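Local coordinates for protein dihydrodipicolinate synthase (Bacillus anthracis, PDB 1XKY) that probably catalyses the condensation of pyruvate with aspartate semialdehyde, an early step in lysine biosynthesis, as a TIM-barrel lyase assembled from four chains, at residues 17-22 and 212-217; 70-75 and 104-109; 259-264 and 275-280. All blocks are in the same frame, centred on the assembly; numbering follows the deposited sequence.

Contact 1. Residues 17-22 and 212-217; sequences ATAMVT and GIVSVA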
ATOM      1  N   ALA A  17      22.530   2.132  19.846  1.00 15.39           N
ATOM      2  CA  ALA A  17      23.341   2.809  18.840  1.00 14.90           C
ATOM      3  C   ALA A  17      22.586   4.053  18.398  1.00 14.86           C
ATOM      4  O   ALA A  17      21.356   4.057  18.348  1.00 15.15           O
ATOM      5  CB  ALA A  17      23.632   1.894  17.657  1.00 14.70           C
ATOM      6  N   THR A  18      23.314   5.127  18.122  1.00 14.12           N
ATOM      7  CA  THR A  18      22.689   6.369  17.739  1.00 13.72           C
ATOM      8  C   THR A  18      23.108   6.747  16.333  1.00 13.78           C
ATOM      9  O   THR A  18      24.310   6.768  16.013  1.00 13.63           O
ATOM     10  CB  THR A  18      23.002   7.507  18.735  1.00 13.64           C
ATOM     11  OG1 THR A  18      22.440   7.176  20.009  1.00 14.28           O
ATOM     12  CG2 THR A  18      22.421   8.829  18.259  1.00 13.68           C
ATOM     13  N   ALA A  19      22.088   7.003  15.507  1.00 13.60           N
ATOM     14  CA  ALA A  19      22.237   7.499  14.144  1.00 13.83           C
ATOM     15  C   ALA A  19      22.472   8.997  14.197  1.00 13.79           C
ATOM     16  O   ALA A  19      21.540   9.795  14.090  1.00 13.62           O
ATOM     17  CB  ALA A  19      20.987   7.185  13.321  1.00 14.04           C
ATOM     18  N   MET A  20      23.735   9.370  14.347  1.00 13.89           N
ATOM     19  CA  MET A  20      24.098  10.735  14.699  1.00 13.70           C
ATOM     20  C   MET A  20      23.905  11.723  13.559  1.00 13.45           C
ATOM     21  O   MET A  20      24.316  11.471  12.430  1.00 13.25           O
ATOM     22  CB  MET A  20      25.556  10.783  15.155  1.00 13.74           C
ATOM     23  CG  MET A  20      25.910  12.031  15.898  1.00 14.80           C
ATOM     24  SD  MET A  20      27.646  12.071  16.349  1.00 19.12           S
ATOM     25  CE  MET A  20      28.428  12.199  14.752  1.00 17.99           C
ATOM     26  N   VAL A  21      23.300  12.865  13.876  1.00 13.39           N
ATOM     27  CA  VAL A  21      23.246  13.993  12.957  1.00 13.61           C
ATOM     28  C   VAL A  21      24.649  14.547  12.688  1.00 13.79           C
ATOM     29  O   VAL A  21      25.578  14.358  13.477  1.00 13.30           O
ATOM     30  CB  VAL A  21      22.302  15.137  13.470  1.00 13.63           C
ATOM     31  CG1 VAL A  21      20.892  14.615  13.657  1.00 12.76           C
ATOM     32  CG2 VAL A  21      22.832  15.771  14.774  1.00 13.42           C
ATOM     33  N   THR A  22      24.799  15.220  11.555  1.00 14.44           N
ATOM     34  CA  THR A  22      26.055  15.889  11.217  1.00 14.53           C
ATOM     35  C   THR A  22      25.890  17.399  11.430  1.00 14.71           C
ATOM     36  O   THR A  22      25.193  18.065  10.648  1.00 14.74           O
ATOM     37  CB  THR A  22      26.474  15.601   9.764  1.00 14.52           C
ATOM     38  OG1 THR A  22      26.573  14.185   9.560  1.00 14.51           O
ATOM     39  CG2 THR A  22      27.825  16.243   9.458  1.00 14.26           C
ATOM     40  N   GLY A 212      18.620  -4.565  20.453  1.00 15.53           N
ATOM     41  CA  GLY A 212      18.435  -3.164  20.774  1.00 15.54           C
ATOM     42  C   GLY A 212      17.902  -2.328  19.629  1.00 15.67           C
ATOM     43  O   GLY A 212      17.133  -2.809  18.789  1.00 15.60           O
ATOM     44  N   ILE A 213      18.294  -1.059  19.630  1.00 15.33           N
ATOM     45  CA  ILE A 213      17.763  -0.042  18.731  1.00 14.92           C
ATOM     46  C   ILE A 213      18.913   0.757  18.153  1.00 14.66           C
ATOM     47  O   ILE A 213      19.847   1.098  18.858  1.00 15.09           O
ATOM     48  CB  ILE A 213      16.781   0.921  19.470  1.00 14.81           C
ATOM     49  CG1 ILE A 213      16.357   2.085  18.562  1.00 14.50           C
ATOM     50  CG2 ILE A 213      17.421   1.464  20.737  1.00 14.48           C
ATOM     51  CD1 ILE A 213      15.390   1.752  17.471  1.00 13.78           C
ATOM     52  N   VAL A 214      18.830   1.037  16.864  1.00 14.54           N
ATOM     53  CA  VAL A 214      19.560   2.130  16.260  1.00 14.52           C
ATOM     54  C   VAL A 214      18.675   3.377  16.140  1.00 14.62           C
ATOM     55  O   VAL A 214      17.729   3.392  15.384  1.00 13.93           O
ATOM     56  CB  VAL A 214      20.169   1.716  14.910  1.00 14.77           C
ATOM     57  CG1 VAL A 214      21.006   2.834  14.301  1.00 14.99           C
ATOM     58  CG2 VAL A 214      20.962   0.433  15.057  1.00 16.20           C
ATOM     59  N   SER A 215      18.991   4.393  16.940  1.00 14.28           N
ATOM     60  CA  SER A 215      18.014   5.364  17.420  1.00 14.34           C
ATOM     61  C   SER A 215      18.234   6.747  16.817  1.00 14.04           C
ATOM     62  O   SER A 215      19.347   7.141  16.555  1.00 14.36           O
ATOM     63  CB  SER A 215      18.035   5.463  18.950  1.00 14.12           C
ATOM     64  OG  SER A 215      17.136   6.414  19.447  1.00 14.16           O
ATOM     65  N   VAL A 216      17.141   7.465  16.632  1.00 13.98           N
ATOM     66  CA  VAL A 216      17.168   8.896  16.439  1.00 13.70           C
ATOM     67  C   VAL A 216      16.770   9.671  17.702  1.00 13.38           C
ATOM     68  O   VAL A 216      17.385  10.658  18.042  1.00 13.41           O
ATOM     69  CB  VAL A 216      16.290   9.295  15.238  1.00 13.77           C
ATOM     70  CG1 VAL A 216      16.076  10.768  15.171  1.00 13.82           C
ATOM     71  CG2 VAL A 216      16.895   8.769  13.954  1.00 14.14           C
ATOM     72  N   ALA A 217      15.739   9.191  18.377  1.00 13.32           N
ATOM     73  CA  ALA A 217      15.227   9.811  19.615  1.00 13.17           C
ATOM     74  C   ALA A 217      16.245   9.909  20.748  1.00 13.25           C
ATOM     75  O   ALA A 217      16.134  10.778  21.614  1.00 13.23           O
ATOM     76  CB  ALA A 217      13.993   9.068  20.103  1.00 13.22           C
TER
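Ala19 CB touches both Val214 of the facing strand and Val216 just past its end, 4.5 Å from Val214 CG1 and 4.4 Å from Val216 CG2, while Ala17 CB rests 4.0 Å from Val214 CG2. These small apolar groups mark the seam where the parallel barrel of the TIM fold closes: strand 16-19 is the first strand and 212-215 the last, and they run in the same direction at 23° to each other. Val214 has CG1 anti to its backbone N (chi1 -177°), and its two methyls are shared, CG2 facing Ala17 and CG1 Ala19. Ala17 and Val214 lie on the same face of the sheet.

Outside this patch the strands are stitched by a parallel ladder in which Ala17 pairs with Val214 and Thr18 with Ser215. Ser215 N donates to Ala17 O at 2.8 Å, and Ala19 N donates to Ser215 O at 2.9 Å. The bond from Ala17 N to Ile213 O, 3.0 Å long, is weak because it is strongly bent. Val214 CA also approaches Ala17 O in a CA-H...O contact, so that carbonyl is approached by two groups of the last strand.

Thr18 and Ser215 occupy the other face of the sheet, where helix 218-234 packs, and their hydroxyls form the buried polar edge. Thr18 OG1 bonds to the hydroxyls of Thr47 and Ser218, tying the first strand to the start of that helix. Asp199 takes the backbone N of Val216 and of Ala217 through its OD2. Ser215 OG, anti to its own backbone N, caps Ser218 N and also bonds to Asp199 OD1.

Contact 2. Residues 70-75 and 104-109; sequences LYRHVV and TEVGVD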
ATOM      1  N   LEU A  70      34.780  13.527   8.442  1.00 16.11           N
ATOM      2  CA  LEU A  70      33.825  13.325   9.523  1.00 16.46           C
ATOM      3  C   LEU A  70      34.090  12.029  10.286  1.00 16.52           C
ATOM      4  O   LEU A  70      34.071  12.028  11.524  1.00 16.12           O
ATOM      5  CB  LEU A  70      32.383  13.341   8.982  1.00 16.58           C
ATOM      6  CG  LEU A  70      31.258  13.241  10.019  1.00 16.82           C
ATOM      7  CD1 LEU A  70      31.285  14.424  10.975  1.00 17.59           C
ATOM      8  CD2 LEU A  70      29.896  13.138   9.323  1.00 17.71           C
ATOM      9  N   TYR A  71      34.327  10.932   9.558  1.00 16.52           N
ATOM     10  CA  TYR A  71      34.659   9.654  10.198  1.00 17.02           C
ATOM     11  C   TYR A  71      35.906   9.815  11.067  1.00 17.05           C
ATOM     12  O   TYR A  71      35.936   9.379  12.225  1.00 16.93           O
ATOM     13  CB  TYR A  71      34.948   8.533   9.184  1.00 17.13           C
ATOM     14  CG  TYR A  71      33.872   8.223   8.163  1.00 17.52           C
ATOM     15  CD1 TYR A  71      32.513   8.442   8.425  1.00 18.40           C
ATOM     16  CD2 TYR A  71      34.220   7.671   6.931  1.00 17.97           C
ATOM     17  CE1 TYR A  71      31.541   8.150   7.459  1.00 18.12           C
ATOM     18  CE2 TYR A  71      33.260   7.366   5.974  1.00 18.00           C
ATOM     19  CZ  TYR A  71      31.926   7.606   6.236  1.00 17.81           C
ATOM     20  OH  TYR A  71      30.989   7.303   5.259  1.00 18.35           O
ATOM     21  N   ARG A  72      36.934  10.431  10.484  1.00 17.07           N
ATOM     22  CA  ARG A  72      38.224  10.588  11.147  1.00 17.58           C
ATOM     23  C   ARG A  72      38.088  11.396  12.438  1.00 16.98           C
ATOM     24  O   ARG A  72      38.644  11.024  13.464  1.00 16.94           O
ATOM     25  CB  ARG A  72      39.224  11.250  10.196  1.00 18.19           C
ATOM     26  CG  ARG A  72      40.613  11.403  10.758  1.00 20.94           C
ATOM     27  CD  ARG A  72      41.475  12.297   9.880  1.00 24.32           C
ATOM     28  NE  ARG A  72      41.867  11.634   8.636  1.00 26.46           N
ATOM     29  CZ  ARG A  72      41.423  11.937   7.417  1.00 29.97           C
ATOM     30  NH1 ARG A  72      40.544  12.920   7.218  1.00 32.01           N
ATOM     31  NH2 ARG A  72      41.873  11.245   6.373  1.00 30.27           N
ATOM     32  N   HIS A  73      37.334  12.486  12.384  1.00 16.34           N
ATOM     33  CA  HIS A  73      37.131  13.316  13.565  1.00 16.04           C
ATOM     34  C   HIS A  73      36.368  12.582  14.670  1.00 15.90           C
ATOM     35  O   HIS A  73      36.731  12.654  15.847  1.00 15.10           O
ATOM     36  CB  HIS A  73      36.379  14.587  13.202  1.00 16.10           C
ATOM     37  CG  HIS A  73      36.156  15.494  14.371  1.00 15.99           C
ATOM     38  ND1 HIS A  73      37.173  16.229  14.937  1.00 16.07           N
ATOM     39  CD2 HIS A  73      35.045  15.766  15.096  1.00 15.93           C
ATOM     40  CE1 HIS A  73      36.694  16.933  15.947  1.00 17.50           C
ATOM     41  NE2 HIS A  73      35.405  16.666  16.069  1.00 15.99           N
ATOM     42  N   VAL A  74      35.311  11.873  14.284  1.00 15.42           N
ATOM     43  CA  VAL A  74      34.503  11.143  15.243  1.00 15.45           C
ATOM     44  C   VAL A  74      35.317  10.011  15.882  1.00 15.47           C
ATOM     45  O   VAL A  74      35.223   9.784  17.087  1.00 15.30           O
ATOM     46  CB  VAL A  74      33.192  10.607  14.601  1.00 15.03           C
ATOM     47  CG1 VAL A  74      32.424   9.744  15.584  1.00 15.48           C
ATOM     48  CG2 VAL A  74      32.323  11.773  14.104  1.00 15.25           C
ATOM     49  N   VAL A  75      36.127   9.318  15.088  1.00 15.96           N
ATOM     50  CA  VAL A  75      37.041   8.313  15.629  1.00 16.76           C
ATOM     51  C   VAL A  75      37.967   8.936  16.688  1.00 17.27           C
ATOM     52  O   VAL A  75      38.172   8.362  17.760  1.00 17.56           O
ATOM     53  CB  VAL A  75      37.868   7.636  14.488  1.00 17.26           C
ATOM     54  CG1 VAL A  75      39.115   6.923  15.030  1.00 17.26           C
ATOM     55  CG2 VAL A  75      36.988   6.669  13.709  1.00 17.18           C
ATOM     56  N   THR A 104      37.835   2.401   6.620  1.00 19.22           N
ATOM     57  CA  THR A 104      38.686   1.440   7.320  1.00 19.63           C
ATOM     58  C   THR A 104      40.048   2.072   7.641  1.00 20.37           C
ATOM     59  O   THR A 104      40.579   1.902   8.744  1.00 20.46           O
ATOM     60  CB  THR A 104      38.888   0.152   6.485  1.00 19.85           C
ATOM     61  OG1 THR A 104      37.628  -0.492   6.284  1.00 19.07           O
ATOM     62  CG2 THR A 104      39.842  -0.824   7.174  1.00 19.76           C
ATOM     63  N   GLU A 105      40.588   2.815   6.675  1.00 20.69           N
ATOM     64  CA  GLU A 105      41.880   3.480   6.814  1.00 21.38           C
ATOM     65  C   GLU A 105      41.939   4.539   7.916  1.00 21.17           C
ATOM     66  O   GLU A 105      43.007   4.768   8.483  1.00 21.46           O
ATOM     67  CB  GLU A 105      42.282   4.133   5.492  1.00 21.86           C
ATOM     68  CG  GLU A 105      42.685   3.168   4.398  1.00 24.26           C
ATOM     69  CD  GLU A 105      42.772   3.847   3.030  1.00 27.34           C
ATOM     70  OE1 GLU A 105      42.551   5.077   2.950  1.00 29.77           O
ATOM     71  OE2 GLU A 105      43.067   3.151   2.035  1.00 30.89           O
ATOM     72  N   VAL A 106      40.820   5.199   8.210  1.00 20.56           N
ATOM     73  CA  VAL A 106      40.795   6.201   9.289  1.00 20.22           C
ATOM     74  C   VAL A 106      40.335   5.658  10.643  1.00 19.74           C
ATOM     75  O   VAL A 106      40.107   6.437  11.568  1.00 20.11           O
ATOM     76  CB  VAL A 106      39.975   7.475   8.913  1.00 20.35           C
ATOM     77  CG1 VAL A 106      40.486   8.068   7.615  1.00 20.47           C
ATOM     78  CG2 VAL A 106      38.472   7.188   8.842  1.00 20.50           C
ATOM     79  N   GLY A 107      40.188   4.341  10.757  1.00 19.14           N
ATOM     80  CA  GLY A 107      40.049   3.689  12.058  1.00 18.75           C
ATOM     81  C   GLY A 107      38.656   3.507  12.633  1.00 18.20           C
ATOM     82  O   GLY A 107      38.507   3.329  13.850  1.00 18.09           O
ATOM     83  N   VAL A 108      37.628   3.531  11.786  1.00 17.57           N
ATOM     84  CA  VAL A 108      36.276   3.225  12.268  1.00 17.14           C
ATOM     85  C   VAL A 108      36.240   1.747  12.691  1.00 17.01           C
ATOM     86  O   VAL A 108      37.119   0.962  12.330  1.00 16.84           O
ATOM     87  CB  VAL A 108      35.167   3.521  11.219  1.00 17.31           C
ATOM     88  CG1 VAL A 108      35.226   4.973  10.762  1.00 16.60           C
ATOM     89  CG2 VAL A 108      35.242   2.559  10.021  1.00 16.91           C
ATOM     90  N   ASP A 109      35.231   1.372  13.467  1.00 16.79           N
ATOM     91  CA  ASP A 109      35.157   0.024  14.026  1.00 16.64           C
ATOM     92  C   ASP A 109      34.286  -0.933  13.213  1.00 16.46           C
ATOM     93  O   ASP A 109      34.398  -2.153  13.354  1.00 16.00           O
ATOM     94  CB  ASP A 109      34.655   0.109  15.463  1.00 16.82           C
ATOM     95  CG  ASP A 109      35.562   0.955  16.330  1.00 17.84           C
ATOM     96  OD1 ASP A 109      35.165   2.082  16.689  1.00 17.23           O
ATOM     97  OD2 ASP A 109      36.697   0.502  16.615  1.00 19.96           O
TER
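Val106, just past the end of helix 93-105, is the bump that fills the shallow hollow formed by Tyr71, Arg72 and Val75 on helix 64-78. Its two methyls divide the work. CG2 reaches inward to Tyr71 CB at 3.8 Å and lies against the backbone N of Arg72, whereas CG1 points to the more open side and meets the guanidinium of Arg72, with NH2 3.7 Å away. The Arg72 and Val106 side chains cross at about a right angle. The arginine starts out with CG anti to its backbone N and then bends at chi3 (-73°), which turns NE back toward the valine, so that the guanidinium lies beside Val106 CG1 at the exposed rim.

One turn further along the helix, Val75 is the answering bump. Its CG1 presses against the carbonyl of Val106, 3.6 Å from the O, and its CG2 against Gly107 O at 3.7 Å, so the valine packs on bare backbone. Gly107 has positive phi (90°), and at its backbone angles a CB would be jammed against the preceding carbonyl O and lie close to Val75 CG1.

Deeper in, Val108 CG1 touches both Tyr71 CB, at 3.9 Å, and Val75 CG2, at 3.8 Å. The ring of Tyr71 leads away from this spot, toward Leu99 and Ala103 of helix 93-105. No hydrogen bond joins the two segments, and the fit rests on van der Waals packing, with Val84 and Ala86 of strand 84-87 completing it on the barrel side. Such packing of one outer helix against the turn that leads from the next helix into the following strand, here 110-114, is how neighbouring beta-alpha units of a TIM barrel meet.

Contact 3. Residues 259-264 and 275-280; sequences SPTPVK and GSVRLP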
ATOM      1  N   SER A 259      13.171  14.073   8.374  1.00 18.78           N
ATOM      2  CA  SER A 259      14.350  13.895   9.213  1.00 18.74           C
ATOM      3  C   SER A 259      15.632  14.051   8.404  1.00 18.55           C
ATOM      4  O   SER A 259      15.749  13.517   7.300  1.00 19.04           O
ATOM      5  CB  SER A 259      14.320  12.526   9.895  1.00 18.94           C
ATOM      6  OG  SER A 259      15.378  12.399  10.829  1.00 18.97           O
ATOM      7  N   PRO A 260      16.591  14.785   8.958  1.00 17.64           N
ATOM      8  CA  PRO A 260      16.779  14.835  10.411  1.00 17.07           C
ATOM      9  C   PRO A 260      16.395  16.195  10.984  1.00 16.55           C
ATOM     10  O   PRO A 260      16.817  16.541  12.088  1.00 16.42           O
ATOM     11  CB  PRO A 260      18.282  14.604  10.572  1.00 16.81           C
ATOM     12  CG  PRO A 260      18.874  15.131   9.314  1.00 17.04           C
ATOM     13  CD  PRO A 260      17.871  14.844   8.231  1.00 17.83           C
ATOM     14  N   THR A 261      15.602  16.956  10.236  1.00 16.54           N
ATOM     15  CA  THR A 261      15.498  18.394  10.446  1.00 16.16           C
ATOM     16  C   THR A 261      14.848  18.710  11.790  1.00 15.72           C
ATOM     17  O   THR A 261      15.252  19.646  12.480  1.00 15.53           O
ATOM     18  CB  THR A 261      14.701  19.051   9.305  1.00 16.30           C
ATOM     19  OG1 THR A 261      15.396  18.865   8.065  1.00 16.02           O
ATOM     20  CG2 THR A 261      14.681  20.563   9.471  1.00 16.82           C
ATOM     21  N   PRO A 262      13.840  17.924  12.154  1.00 15.38           N
ATOM     22  CA  PRO A 262      13.234  18.019  13.487  1.00 15.32           C
ATOM     23  C   PRO A 262      14.177  17.711  14.666  1.00 15.23           C
ATOM     24  O   PRO A 262      14.185  18.456  15.650  1.00 15.43           O
ATOM     25  CB  PRO A 262      12.068  17.017  13.413  1.00 15.13           C
ATOM     26  CG  PRO A 262      11.750  16.926  11.960  1.00 15.26           C
ATOM     27  CD  PRO A 262      13.086  17.004  11.286  1.00 15.56           C
ATOM     28  N   VAL A 263      14.976  16.650  14.567  1.00 15.57           N
ATOM     29  CA  VAL A 263      15.889  16.297  15.660  1.00 15.33           C
ATOM     30  C   VAL A 263      17.013  17.328  15.833  1.00 15.61           C
ATOM     31  O   VAL A 263      17.354  17.680  16.967  1.00 14.91           O
ATOM     32  CB  VAL A 263      16.418  14.824  15.562  1.00 15.44           C
ATOM     33  CG1 VAL A 263      17.419  14.644  14.444  1.00 15.14           C
ATOM     34  CG2 VAL A 263      17.017  14.388  16.907  1.00 15.62           C
ATOM     35  N   LYS A 264      17.544  17.847  14.722  1.00 15.59           N
ATOM     36  CA  LYS A 264      18.490  18.967  14.775  1.00 16.00           C
ATOM     37  C   LYS A 264      17.904  20.194  15.468  1.00 16.33           C
ATOM     38  O   LYS A 264      18.577  20.836  16.260  1.00 15.94           O
ATOM     39  CB  LYS A 264      18.959  19.376  13.374  1.00 15.78           C
ATOM     40  CG  LYS A 264      19.949  18.428  12.755  1.00 15.90           C
ATOM     41  CD  LYS A 264      20.701  19.091  11.612  1.00 15.95           C
ATOM     42  CE  LYS A 264      21.982  18.363  11.308  1.00 14.26           C
ATOM     43  NZ  LYS A 264      22.676  18.924  10.116  1.00 12.71           N
ATOM     44  N   GLY A 275      23.185  23.311  13.992  1.00 19.52           N
ATOM     45  CA  GLY A 275      22.944  23.988  12.720  1.00 19.31           C
ATOM     46  C   GLY A 275      21.734  23.483  11.960  1.00 18.94           C
ATOM     47  O   GLY A 275      20.862  22.808  12.520  1.00 19.33           O
ATOM     48  N   SER A 276      21.709  23.800  10.671  1.00 18.31           N
ATOM     49  CA  SER A 276      20.589  23.486   9.808  1.00 17.82           C
ATOM     50  C   SER A 276      20.882  22.273   8.915  1.00 17.20           C
ATOM     51  O   SER A 276      21.708  21.432   9.267  1.00 17.06           O
ATOM     52  CB  SER A 276      20.243  24.709   8.973  1.00 17.72           C
ATOM     53  OG  SER A 276      18.932  24.597   8.478  1.00 18.42           O
ATOM     54  N   VAL A 277      20.195  22.203   7.773  1.00 16.70           N
ATOM     55  CA  VAL A 277      20.262  21.072   6.856  1.00 16.33           C
ATOM     56  C   VAL A 277      20.589  21.543   5.452  1.00 16.25           C
ATOM     57  O   VAL A 277      20.471  22.731   5.140  1.00 16.05           O
ATOM     58  CB  VAL A 277      18.932  20.267   6.815  1.00 16.11           C
ATOM     59  CG1 VAL A 277      18.752  19.461   8.097  1.00 16.07           C
ATOM     60  CG2 VAL A 277      17.723  21.193   6.541  1.00 14.91           C
ATOM     61  N   ARG A 278      21.007  20.603   4.608  1.00 15.87           N
ATOM     62  CA  ARG A 278      21.350  20.925   3.220  1.00 15.40           C
ATOM     63  C   ARG A 278      20.223  20.536   2.287  1.00 14.92           C
ATOM     64  O   ARG A 278      19.600  19.496   2.469  1.00 14.22           O
ATOM     65  CB  ARG A 278      22.624  20.203   2.801  1.00 15.21           C
ATOM     66  CG  ARG A 278      23.840  20.642   3.571  1.00 16.03           C
ATOM     67  CD  ARG A 278      25.075  19.989   3.035  1.00 16.87           C
ATOM     68  NE  ARG A 278      26.267  20.346   3.792  1.00 18.30           N
ATOM     69  CZ  ARG A 278      27.471  19.825   3.568  1.00 20.53           C
ATOM     70  NH1 ARG A 278      27.637  18.914   2.620  1.00 20.27           N
ATOM     71  NH2 ARG A 278      28.516  20.205   4.296  1.00 21.25           N
ATOM     72  N   LEU A 279      19.984  21.377   1.286  1.00 14.74           N
ATOM     73  CA  LEU A 279      19.009  21.099   0.235  1.00 14.79           C
ATOM     74  C   LEU A 279      19.260  19.720  -0.399  1.00 14.73           C
ATOM     75  O   LEU A 279      20.412  19.351  -0.632  1.00 14.67           O
ATOM     76  CB  LEU A 279      19.050  22.206  -0.829  1.00 14.80           C
ATOM     77  CG  LEU A 279      18.347  23.531  -0.498  1.00 15.62           C
ATOM     78  CD1 LEU A 279      18.783  24.639  -1.451  1.00 16.01           C
ATOM     79  CD2 LEU A 279      16.833  23.363  -0.546  1.00 16.72           C
ATOM     80  N   PRO A 280      18.184  18.967  -0.708  1.00 15.08           N
ATOM     81  CA  PRO A 280      16.761  19.359  -0.757  1.00 15.00           C
ATOM     82  C   PRO A 280      15.985  19.430   0.572  1.00 15.19           C
ATOM     83  O   PRO A 280      14.766  19.659   0.550  1.00 14.54           O
ATOM     84  CB  PRO A 280      16.139  18.287  -1.662  1.00 15.38           C
ATOM     85  CG  PRO A 280      16.955  17.068  -1.426  1.00 15.11           C
ATOM     86  CD  PRO A 280      18.372  17.548  -1.063  1.00 15.42           C
TER
HETATM   87  O   HOH W   1      20.592  22.648  15.312  1.00 21.96           O
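Beyond the eight-stranded TIM barrel, the chain adds helix 261-269 and a loop that folds back on its first turn, and Val277 of that loop wedges between Thr261 and Lys264. Val277 CG1 lies 3.4 Å from Thr261 OG1 and 4.0 Å from Lys264 CD, and Pro260, the N-cap residue, which follows a cis peptide bond, approaches the same methyl more loosely. The Thr261 and Val277 side chains cross at about a right angle. Two weak hydrogen bonds, to Pro258 O and Leu282 O, hold the hydroxyl of Thr261.

Lys264 supplies the polar grip. Its chain is extended beyond CG, with NZ anti to CG (chi4 175°), and it reaches the loop to donate from NZ to Ser276 O at 2.8 Å. The donor lies 20° out of the carbonyl plane. The same ammonium forms a salt bridge with Glu58 and a hydrogen bond to Thr22 O, so three oxygens surround it and its charge is probably well stabilised in a buried site. Glu58 also accepts from the backbone N of Arg278, joining the loop to this cluster.

At the other end of the lysine, a water lies 2.9 Å from Lys264 O and 2.8 Å from Gly275 O.

In the fold
Contact 1 closes the barrel at its seam. Contact 2 lies farther out, its centre about 17 Å from that of contact 1, in the layer of helices around the barrel. It falls within the long stretch of chain whose ends contact 1 joins, whereas contact 3 follows both in sequence, in the helix and loop added after the eighth strand. The centres of contacts 1 and 3 are about 15 Å apart. Residues 17-22 connect the three: Met20 and Thr22 pack on Val74 and Leu70 of helix 64-78, while Val21 packs on Val263. Contacts 2 and 3 do not touch, their nearest atoms being about 9 Å apart. Segment 17-22 thus links the barrel seam to both the helix layer and the C-terminal addition.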